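Local coordinates for D-threo-3-hydroxyaspartate dehydratase (Delftia, PDB 3WQC), which catalyses the PLP-dependent deamination of D-threo-3-hydroxyaspartate to oxaloacetate and ammonia, with the help of a divalent metal ion, at residues Thr20-Asp26 with Ala267-Thr273; Leu253-Ile258 with Gln302-Phe306; Met293-Thr299 with Pro359-Thr365. All blocks are in the same frame, centred on the assembly; numbering follows the deposited sequence.

Interaction 1 of 3, residues Thr20-Asp26 with Ala267-Thr273; sequences TPAAVID and ALSVLAT
An antiparallel ladder pairs A22-I25 with L268-L271 in the mixed sheet of the beta domain, placing a strand from near the N-terminus beside strand 268-278. A22-L271 and V24-S269 are hydrogen-bonded pairs, A23-V270 and I25-L268 non-hydrogen-bonded. V24 N reaches S269 O at 2.7 Å, nearly straight (176°), and D26 N to A267 O (2.8 Å) closes the end where D26 OD1 caps the next helix by accepting from R29 N. A22 and A23 are small, and the branched V24 and longer L271 fill the face they share with A22 (V24 CG2 to L271 CB 4.0 Å). On the other face L268 CD1 comes against A23 CB (4.1 Å). S269 OG, also bonded to R356, shares a water with V24 O. Beyond the ladder, before the cis T20-P21 peptide, T20 OG1 accepts from T273 OG1 at 2.8 Å and is also bonded to D287. With that oxygen between backbone N and carbonyl carbon (chi1 52°), T20 CG2 lies 3.7 Å from L271 CG, the side chains crossing at about a right angle. H100 of the second subunit packs on T20. Backbone bonds thus set the register, and the buried polar side chains have their own partners.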
loop_
_atom_site.group_PDB
_atom_site.type_symbol
_atom_site.label_atom_id
_atom_site.label_comp_id
_atom_site.label_asym_id
_atom_site.label_seq_id
_atom_site.Cartn_x
_atom_site.Cartn_y
_atom_site.Cartn_z
ATOM N N THR B 20 14.155 -4.369 -10.123
ATOM C CA THR B 20 12.936 -4.986 -9.612
ATOM C C THR B 20 12.811 -4.647 -8.111
ATOM O O THR B 20 13.801 -4.358 -7.413
ATOM C CB THR B 20 13.029 -6.513 -9.731
ATOM O OG1 THR B 20 14.240 -6.991 -9.138
ATOM C CG2 THR B 20 12.952 -6.904 -11.206
ATOM N N PRO B 21 11.594 -4.545 -7.597
ATOM C CA PRO B 21 10.339 -4.791 -8.347
ATOM C C PRO B 21 9.926 -3.603 -9.232
ATOM O O PRO B 21 10.313 -2.467 -8.940
ATOM C CB PRO B 21 9.276 -4.974 -7.207
ATOM C CG PRO B 21 9.824 -4.125 -6.089
ATOM C CD PRO B 21 11.360 -4.210 -6.173
ATOM N N ALA B 22 9.112 -3.882 -10.257
ATOM C CA ALA B 22 8.600 -2.824 -11.150
ATOM C C ALA B 22 7.182 -3.197 -11.517
ATOM O O ALA B 22 6.836 -4.405 -11.668
ATOM C CB ALA B 22 9.450 -2.751 -12.425
ATOM N N ALA B 23 6.317 -2.187 -11.689
ATOM C CA ALA B 23 4.907 -2.441 -12.085
ATOM C C ALA B 23 4.830 -2.304 -13.620
ATOM O O ALA B 23 5.018 -1.184 -14.172
ATOM C CB ALA B 23 4.039 -1.411 -11.354
ATOM N N VAL B 24 4.539 -3.402 -14.303
ATOM C CA VAL B 24 4.657 -3.438 -15.745
ATOM C C VAL B 24 3.224 -3.448 -16.316
ATOM O O VAL B 24 2.401 -4.327 -15.926
ATOM C CB VAL B 24 5.387 -4.741 -16.154
ATOM C CG1 VAL B 24 5.356 -4.862 -17.691
ATOM C CG2 VAL B 24 6.852 -4.657 -15.615
ATOM N N ILE B 25 2.950 -2.501 -17.242
ATOM C CA ILE B 25 1.667 -2.572 -17.957
ATOM C C ILE B 25 1.946 -3.175 -19.362
ATOM O O ILE B 25 2.721 -2.607 -20.137
ATOM C CB ILE B 25 1.071 -1.149 -18.195
ATOM C CG1 ILE B 25 0.758 -0.437 -16.875
ATOM C CG2 ILE B 25 -0.234 -1.277 -19.046
ATOM C CD1 ILE B 25 0.441 1.058 -17.130
ATOM N N ASP B 26 1.272 -4.306 -19.653
ATOM C CA ASP B 26 1.353 -4.901 -20.998
ATOM C C ASP B 26 0.388 -4.042 -21.877
ATOM O O ASP B 26 -0.849 -4.107 -21.697
ATOM C CB ASP B 26 0.901 -6.366 -20.922
ATOM C CG ASP B 26 0.820 -7.058 -22.318
ATOM O OD1 ASP B 26 0.370 -6.533 -23.336
ATOM O OD2 ASP B 26 1.240 -8.170 -22.384
ATOM N N ALA B 267 -3.502 -6.947 -17.344
ATOM C CA ALA B 267 -2.486 -6.133 -18.018
ATOM C C ALA B 267 -1.383 -5.674 -17.071
ATOM O O ALA B 267 -0.394 -5.159 -17.527
ATOM C CB ALA B 267 -3.168 -4.987 -18.803
ATOM N N LEU B 268 -1.595 -5.742 -15.767
ATOM C CA LEU B 268 -0.604 -5.207 -14.805
ATOM C C LEU B 268 0.047 -6.428 -14.116
ATOM O O LEU B 268 -0.653 -7.371 -13.654
ATOM C CB LEU B 268 -1.341 -4.397 -13.717
ATOM C CG LEU B 268 -0.458 -3.835 -12.599
ATOM C CD1 LEU B 268 0.626 -2.887 -13.166
ATOM C CD2 LEU B 268 -1.355 -3.182 -11.518
ATOM N N SER B 269 1.383 -6.439 -14.079
ATOM C CA SER B 269 2.070 -7.470 -13.347
ATOM C C SER B 269 3.264 -6.798 -12.640
ATOM O O SER B 269 3.696 -5.691 -13.061
ATOM C CB SER B 269 2.592 -8.650 -14.259
ATOM O OG SER B 269 3.514 -8.152 -15.221
ATOM N N VAL B 270 3.798 -7.457 -11.622
ATOM C CA VAL B 270 4.955 -6.881 -10.899
ATOM C C VAL B 270 6.147 -7.770 -11.301
ATOM O O VAL B 270 6.184 -8.979 -10.999
ATOM C CB VAL B 270 4.757 -6.882 -9.391
ATOM C CG1 VAL B 270 6.031 -6.504 -8.646
ATOM C CG2 VAL B 270 3.580 -5.937 -9.044
ATOM N N LEU B 271 7.139 -7.152 -11.873
ATOM C CA LEU B 271 8.412 -7.807 -12.249
ATOM C C LEU B 271 9.223 -7.996 -10.976
ATOM O O LEU B 271 9.360 -7.049 -10.222
ATOM C CB LEU B 271 9.141 -6.852 -13.215
ATOM C CG LEU B 271 10.438 -7.435 -13.882
ATOM C CD1 LEU B 271 10.084 -8.579 -14.846
ATOM C CD2 LEU B 271 11.143 -6.267 -14.581
ATOM N N ALA B 272 9.752 -9.225 -10.723
ATOM C CA ALA B 272 10.429 -9.529 -9.487
ATOM C C ALA B 272 11.634 -10.363 -9.813
ATOM O O ALA B 272 11.611 -11.065 -10.822
ATOM C CB ALA B 272 9.486 -10.310 -8.535
ATOM N N THR B 273 12.618 -10.338 -8.952
ATOM C CA THR B 273 13.783 -11.214 -9.069
ATOM C C THR B 273 13.833 -12.229 -7.950
ATOM O O THR B 273 13.564 -11.875 -6.751
ATOM C CB THR B 273 15.095 -10.340 -8.985
ATOM O OG1 THR B 273 15.108 -9.447 -10.099
ATOM C CG2 THR B 273 16.364 -11.175 -9.109
HETATM O O HOH W 1 2.254 -6.900 -17.257
#

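Interaction 2 of 3, residues Leu253-Ile258 with Gln302-Phe306; sequences LVMRNI and QKQDF
Helix 253-258 packs through L253, R256 and N257 against Q302-F306, an irregular loop leading to strand 310-312: a helix-loop contact held largely by side-chain amides. The helix backbone is also bonded to P359 (from L253) and N360 (from V254), so two parts of the chain meet it. Both ND2 hydrogens of N257 are used, one for Q302 OE1 (2.9 Å), lying in the N257 amide plane although the donor stands above the plane of the Q302 carbonyl, the other for Q304 O (2.9 Å). N257 OD1 receives R256 NH1 at 2.8 Å, nearly along the C=O axis, fixing the amide's rotation. The Q302 amide, turned 73° to that of N257, passes over N257 CB and sends NE2 to V254 O (3.1 Å), which also accepts the helical bond from I258 N. Asparagine and glutamine suit these places because each amide can donate and accept at once.

Charge enters through R256, whose chain bends at chi2 (-92°). Its NH1 makes a bent bond to Q304 OE1 (3.0 Å) from above the carbonyl plane; NH2 adds a weak one.

The apolar part belongs to F306. L253 CD2 sits over the centre of its ring in a CH-pi contact, 4.1 Å from the centroid, while Q304 CG covers the opposite face nearer the rim. The ring's edge meets N257 OD1 and R256, and its CZ lies over one guanidinium face, the planes 83° apart.

K303 spans the exposed border through waters: the oxygen of one lies 2.7 Å from N257 O, to which it donates, and accepts from K303 NZ.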
loop_
_atom_site.group_PDB
_atom_site.type_symbol
_atom_site.label_atom_id
_atom_site.label_comp_id
_atom_site.label_asym_id
_atom_site.label_seq_id
_atom_site.Cartn_x
_atom_site.Cartn_y
_atom_site.Cartn_z
ATOM N N LEU B 253 -6.659 -10.404 -10.319
ATOM C CA LEU B 253 -7.133 -11.745 -10.009
ATOM C C LEU B 253 -8.473 -11.774 -9.264
ATOM O O LEU B 253 -9.257 -12.715 -9.409
ATOM C CB LEU B 253 -6.113 -12.501 -9.155
ATOM C CG LEU B 253 -4.772 -12.734 -9.952
ATOM C CD1 LEU B 253 -3.723 -13.191 -8.925
ATOM C CD2 LEU B 253 -5.011 -13.793 -11.033
ATOM N N VAL B 254 -8.772 -10.707 -8.510
ATOM C CA VAL B 254 -10.133 -10.590 -7.907
ATOM C C VAL B 254 -11.165 -10.538 -9.067
ATOM O O VAL B 254 -12.175 -11.252 -8.989
ATOM C CB VAL B 254 -10.216 -9.335 -7.022
ATOM C CG1 VAL B 254 -11.666 -8.917 -6.776
ATOM C CG2 VAL B 254 -9.525 -9.679 -5.709
ATOM N N MET B 255 -10.925 -9.796 -10.135
ATOM C CA MET B 255 -11.850 -9.737 -11.294
ATOM C C MET B 255 -11.917 -11.076 -11.996
ATOM O O MET B 255 -13.012 -11.505 -12.441
ATOM C CB MET B 255 -11.476 -8.662 -12.327
ATOM C CG MET B 255 -11.680 -7.231 -11.801
ATOM S SD MET B 255 -13.411 -6.753 -11.599
ATOM C CE MET B 255 -13.609 -6.318 -9.870
ATOM N N ARG B 256 -10.781 -11.751 -12.139
ATOM C CA ARG B 256 -10.744 -13.101 -12.746
ATOM C C ARG B 256 -11.665 -14.027 -11.925
ATOM O O ARG B 256 -12.507 -14.786 -12.502
ATOM C CB ARG B 256 -9.304 -13.636 -12.722
ATOM C CG ARG B 256 -9.199 -15.013 -13.367
ATOM C CD ARG B 256 -9.366 -16.102 -12.288
ATOM N NE ARG B 256 -8.980 -17.424 -12.782
ATOM C CZ ARG B 256 -9.076 -18.551 -12.059
ATOM N NH1 ARG B 256 -9.540 -18.542 -10.788
ATOM N NH2 ARG B 256 -8.680 -19.707 -12.610
ATOM N N ASN B 257 -11.588 -13.993 -10.579
ATOM C CA ASN B 257 -12.401 -14.835 -9.754
ATOM C C ASN B 257 -13.904 -14.461 -9.781
ATOM O O ASN B 257 -14.778 -15.358 -9.649
ATOM C CB ASN B 257 -11.933 -14.846 -8.339
ATOM C CG ASN B 257 -10.710 -15.723 -8.143
ATOM O OD1 ASN B 257 -10.489 -16.663 -8.940
ATOM N ND2 ASN B 257 -9.992 -15.526 -7.022
ATOM N N ILE B 258 -14.204 -13.167 -9.961
ATOM C CA ILE B 258 -15.601 -12.738 -10.086
ATOM C C ILE B 258 -16.151 -13.315 -11.395
ATOM O O ILE B 258 -17.378 -13.611 -11.470
ATOM C CB ILE B 258 -15.704 -11.167 -10.067
ATOM C CG1 ILE B 258 -15.489 -10.742 -8.618
ATOM C CG2 ILE B 258 -17.135 -10.689 -10.519
ATOM C CD1 ILE B 258 -15.121 -9.237 -8.548
ATOM N N GLN B 302 -12.325 -15.866 -2.109
ATOM C CA GLN B 302 -12.956 -16.180 -3.358
ATOM C C GLN B 302 -12.736 -17.663 -3.704
ATOM O O GLN B 302 -12.175 -18.396 -2.882
ATOM C CB GLN B 302 -12.395 -15.307 -4.471
ATOM C CG GLN B 302 -12.741 -13.825 -4.290
ATOM C CD GLN B 302 -12.270 -13.088 -5.508
ATOM O OE1 GLN B 302 -11.031 -13.069 -5.790
ATOM N NE2 GLN B 302 -13.172 -12.387 -6.230
ATOM N N LYS B 303 -13.152 -18.103 -4.897
ATOM C CA LYS B 303 -13.119 -19.516 -5.227
ATOM C C LYS B 303 -11.697 -20.045 -5.361
ATOM O O LYS B 303 -11.479 -21.236 -5.260
ATOM C CB LYS B 303 -13.919 -19.827 -6.530
ATOM C CG LYS B 303 -13.345 -19.209 -7.855
ATOM C CD LYS B 303 -14.311 -19.242 -9.062
ATOM C CE LYS B 303 -13.596 -18.895 -10.358
ATOM N NZ LYS B 303 -14.563 -19.050 -11.496
ATOM N N GLN B 304 -10.745 -19.177 -5.640
ATOM C CA GLN B 304 -9.359 -19.588 -5.760
ATOM C C GLN B 304 -8.451 -18.529 -5.090
ATOM O O GLN B 304 -8.387 -17.360 -5.513
ATOM C CB GLN B 304 -8.982 -19.754 -7.229
ATOM C CG GLN B 304 -7.516 -20.247 -7.279
ATOM C CD GLN B 304 -7.173 -20.816 -8.657
ATOM O OE1 GLN B 304 -7.990 -20.791 -9.580
ATOM N NE2 GLN B 304 -5.987 -21.310 -8.798
ATOM N N ASP B 305 -7.761 -18.964 -4.047
ATOM C CA ASP B 305 -6.876 -18.039 -3.291
ATOM C C ASP B 305 -5.527 -17.986 -3.982
ATOM O O ASP B 305 -4.872 -19.061 -4.146
ATOM C CB ASP B 305 -6.766 -18.593 -1.864
ATOM C CG ASP B 305 -5.918 -17.734 -0.950
ATOM O OD1 ASP B 305 -5.391 -16.705 -1.383
ATOM O OD2 ASP B 305 -5.863 -18.072 0.231
ATOM N N PHE B 306 -5.100 -16.807 -4.416
ATOM C CA PHE B 306 -3.803 -16.661 -5.112
ATOM C C PHE B 306 -2.708 -16.100 -4.158
ATOM O O PHE B 306 -1.681 -15.638 -4.679
ATOM C CB PHE B 306 -3.983 -15.772 -6.335
ATOM C CG PHE B 306 -4.748 -16.449 -7.444
ATOM C CD1 PHE B 306 -4.067 -17.306 -8.352
ATOM C CD2 PHE B 306 -6.103 -16.197 -7.639
ATOM C CE1 PHE B 306 -4.769 -17.861 -9.447
ATOM C CE2 PHE B 306 -6.802 -16.770 -8.701
ATOM C CZ PHE B 306 -6.144 -17.614 -9.600
HETATM O O HOH W 2 -12.917 -17.211 -13.425
HETATM O O HOH W 3 -14.805 -16.462 -6.496
HETATM O O HOH W 4 -16.453 -16.904 -11.165
#

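Interaction 3 of 3, residues Met293-Thr299 with Pro359-Thr365; sequences MSRDRGT and PNHACAT. With MG (magnesium ion), chain K.
H361 turns the edge of its imidazole to the carboxylate of D296, its CB lying against D296 CG and OD1. With CG anti to the backbone N (chi1 -176°), the ring sends ND1 to D296 OD2, a bond of 2.7 Å at 163° that stays in the ring plane but meets the carboxylate from above its own plane. On the far side of the ring H361 NE2 binds the magnesium ion at 2.1 Å; C363 SG, 2.6 Å from the magnesium ion (MG), and four waters complete six ligands. D296 is therefore a second-shell residue of the metal site. It is positioned in turn: its OD1 takes G298 N in an Asx turn, and its OD2 also forms a salt bridge with R295 of the second subunit.

Two further acceptors join the loop to 359-365. N360 OD1 receives both T299 N (3.0 Å) and T299 OG1 (2.8 Å), while its ND2 is held by G307 O. M293 O receives T365 OG1 at 2.6 Å and S294 OG as well; S294 OG then accepts D296 N in an ST turn. A364, small enough to fit, puts CB against S294 OG. The H361 side chain lies about 6 Å from PLP at the nearest atoms. Histidine suits its place because its two nitrogens can serve metal and carboxylate together: the ring is fixed at both ends, and D296 would probably make it a stronger electron donor to the metal.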
loop_
_atom_site.group_PDB
_atom_site.type_symbol
_atom_site.label_atom_id
_atom_site.label_comp_id
_atom_site.label_asym_id
_atom_site.label_seq_id
_atom_site.Cartn_x
_atom_site.Cartn_y
_atom_site.Cartn_z
ATOM N N MET B 293 3.507 -5.637 -3.754
ATOM C CA MET B 293 2.207 -6.175 -4.157
ATOM C C MET B 293 1.036 -5.416 -3.477
ATOM O O MET B 293 -0.117 -5.521 -4.012
ATOM C CB MET B 293 2.061 -7.649 -3.789
ATOM C CG MET B 293 3.111 -8.557 -4.448
ATOM S SD MET B 293 3.388 -8.286 -6.232
ATOM C CE MET B 293 1.692 -8.600 -6.889
ATOM N N SER B 294 1.336 -4.716 -2.378
ATOM C CA SER B 294 0.350 -4.270 -1.422
ATOM C C SER B 294 -0.092 -5.436 -0.513
ATOM O O SER B 294 0.099 -6.638 -0.870
ATOM C CB SER B 294 -0.914 -3.560 -1.964
ATOM O OG SER B 294 -1.927 -4.523 -2.305
ATOM N N ARG B 295 -0.695 -5.057 0.619
ATOM C CA ARG B 295 -1.239 -6.084 1.507
ATOM C C ARG B 295 -2.620 -6.638 1.016
ATOM O O ARG B 295 -3.210 -7.448 1.760
ATOM C CB ARG B 295 -1.422 -5.537 2.964
ATOM C CG ARG B 295 -0.098 -5.593 3.734
ATOM C CD ARG B 295 0.269 -7.028 4.089
ATOM N NE ARG B 295 0.980 -7.026 5.347
ATOM C CZ ARG B 295 1.652 -8.057 5.822
ATOM N NH1 ARG B 295 1.759 -9.193 5.082
ATOM N NH2 ARG B 295 2.211 -7.951 7.060
ATOM N N ASP B 296 -3.143 -6.211 -0.139
ATOM C CA ASP B 296 -4.461 -6.676 -0.546
ATOM C C ASP B 296 -4.484 -8.210 -0.702
ATOM O O ASP B 296 -3.654 -8.804 -1.407
ATOM C CB ASP B 296 -4.877 -5.987 -1.837
ATOM C CG ASP B 296 -6.378 -6.089 -2.081
ATOM O OD1 ASP B 296 -6.844 -7.201 -2.394
ATOM O OD2 ASP B 296 -7.034 -5.015 -1.928
ATOM N N ARG B 297 -5.467 -8.859 -0.055
ATOM C CA ARG B 297 -5.611 -10.323 -0.166
ATOM C C ARG B 297 -7.060 -10.599 -0.584
ATOM O O ARG B 297 -7.692 -11.525 -0.018
ATOM C CB ARG B 297 -5.203 -11.005 1.146
ATOM C CG ARG B 297 -3.658 -10.975 1.326
ATOM C CD ARG B 297 -3.012 -11.976 0.407
ATOM N NE ARG B 297 -3.263 -13.371 0.927
ATOM C CZ ARG B 297 -4.156 -14.237 0.383
ATOM N NH1 ARG B 297 -4.394 -15.360 1.095
ATOM N NH2 ARG B 297 -4.815 -13.957 -0.794
ATOM N N GLY B 298 -7.602 -9.808 -1.530
ATOM C CA GLY B 298 -9.009 -10.011 -1.906
ATOM C C GLY B 298 -9.339 -11.387 -2.421
ATOM O O GLY B 298 -10.505 -11.813 -2.295
ATOM N N THR B 299 -8.354 -12.140 -2.984
ATOM C CA THR B 299 -8.682 -13.469 -3.470
ATOM C C THR B 299 -8.836 -14.483 -2.344
ATOM O O THR B 299 -9.358 -15.609 -2.633
ATOM C CB THR B 299 -7.652 -13.975 -4.483
ATOM O OG1 THR B 299 -6.360 -14.175 -3.835
ATOM C CG2 THR B 299 -7.549 -13.019 -5.709
ATOM N N PRO B 359 -1.422 -9.334 -9.743
ATOM C CA PRO B 359 -1.872 -8.849 -8.447
ATOM C C PRO B 359 -3.289 -9.326 -8.060
ATOM O O PRO B 359 -4.137 -9.567 -8.968
ATOM C CB PRO B 359 -1.962 -7.333 -8.679
ATOM C CG PRO B 359 -2.295 -7.207 -10.150
ATOM C CD PRO B 359 -1.490 -8.328 -10.812
ATOM N N ASN B 360 -3.573 -9.382 -6.752
ATOM C CA ASN B 360 -4.958 -9.536 -6.289
ATOM C C ASN B 360 -5.799 -8.324 -6.774
ATOM O O ASN B 360 -6.900 -8.585 -7.333
ATOM C CB ASN B 360 -5.060 -9.524 -4.750
ATOM C CG ASN B 360 -4.628 -10.880 -4.126
ATOM O OD1 ASN B 360 -5.491 -11.565 -3.565
ATOM N ND2 ASN B 360 -3.368 -11.304 -4.227
ATOM N N HIS B 361 -5.334 -7.088 -6.597
ATOM C CA HIS B 361 -6.161 -5.939 -6.746
ATOM C C HIS B 361 -5.353 -4.895 -7.437
ATOM O O HIS B 361 -4.371 -4.351 -6.859
ATOM C CB HIS B 361 -6.616 -5.481 -5.355
ATOM C CG HIS B 361 -7.562 -4.336 -5.358
ATOM N ND1 HIS B 361 -8.034 -3.803 -4.165
ATOM C CD2 HIS B 361 -8.203 -3.684 -6.380
ATOM C CE1 HIS B 361 -8.945 -2.793 -4.423
ATOM N NE2 HIS B 361 -9.081 -2.707 -5.778
ATOM N N ALA B 362 -5.648 -4.620 -8.720
ATOM C CA ALA B 362 -4.770 -3.708 -9.506
ATOM C C ALA B 362 -4.679 -2.316 -8.861
ATOM O O ALA B 362 -3.583 -1.722 -8.805
ATOM C CB ALA B 362 -5.270 -3.578 -10.966
ATOM N N CYS B 363 -5.773 -1.812 -8.279
ATOM C CA CYS B 363 -5.768 -0.424 -7.745
ATOM C C CYS B 363 -4.796 -0.374 -6.562
ATOM O O CYS B 363 -4.160 0.638 -6.316
ATOM C CB CYS B 363 -7.198 -0.105 -7.199
ATOM S SG CYS B 363 -8.498 -0.583 -8.430
ATOM N N ALA B 364 -4.799 -1.451 -5.749
ATOM C CA ALA B 364 -3.954 -1.464 -4.517
ATOM C C ALA B 364 -2.489 -1.649 -4.885
ATOM O O ALA B 364 -1.579 -0.945 -4.411
ATOM C CB ALA B 364 -4.424 -2.579 -3.609
ATOM N N THR B 365 -2.195 -2.595 -5.840
ATOM C CA THR B 365 -0.762 -2.807 -6.242
ATOM C C THR B 365 -0.258 -1.580 -6.950
ATOM O O THR B 365 0.886 -1.139 -6.634
ATOM C CB THR B 365 -0.666 -4.038 -7.172
ATOM O OG1 THR B 365 -1.111 -5.200 -6.433
ATOM C CG2 THR B 365 0.745 -4.192 -7.758
HETATM MG MG MG K . -10.409 -1.410 -6.860
HETATM O O HOH W 5 -11.991 -0.315 -7.713
HETATM O O HOH W 6 -11.977 -2.188 -5.490
HETATM O O HOH W 7 -10.247 0.059 -5.347
HETATM O O HOH W 8 -10.971 -2.953 -8.093
#

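Along the chain the segments interleave: interaction 2 crosses both others, opening at 253-258 before 267-273 closes interaction 1, and reaching 302-306 before 359-365 closes interaction 3. Interactions 1 and 3, in series, have centres 13 Å apart and touch where V270 meets M293 and T365, and L268 meets P359 and A362; both touch the second subunit. Interactions 2 and 3, 11 Å between centres, share the loop between helix 290-293 and strand 310-312, tied by the R297-D305 salt bridge. Interactions 1 and 2 have centres 19 Å apart, nearest atoms about 8 Å apart. The metal ligands H361 and C363, at the start of helix 362-366, thus lie in the segment joining the sheet side to helix 253-258, within one connected body.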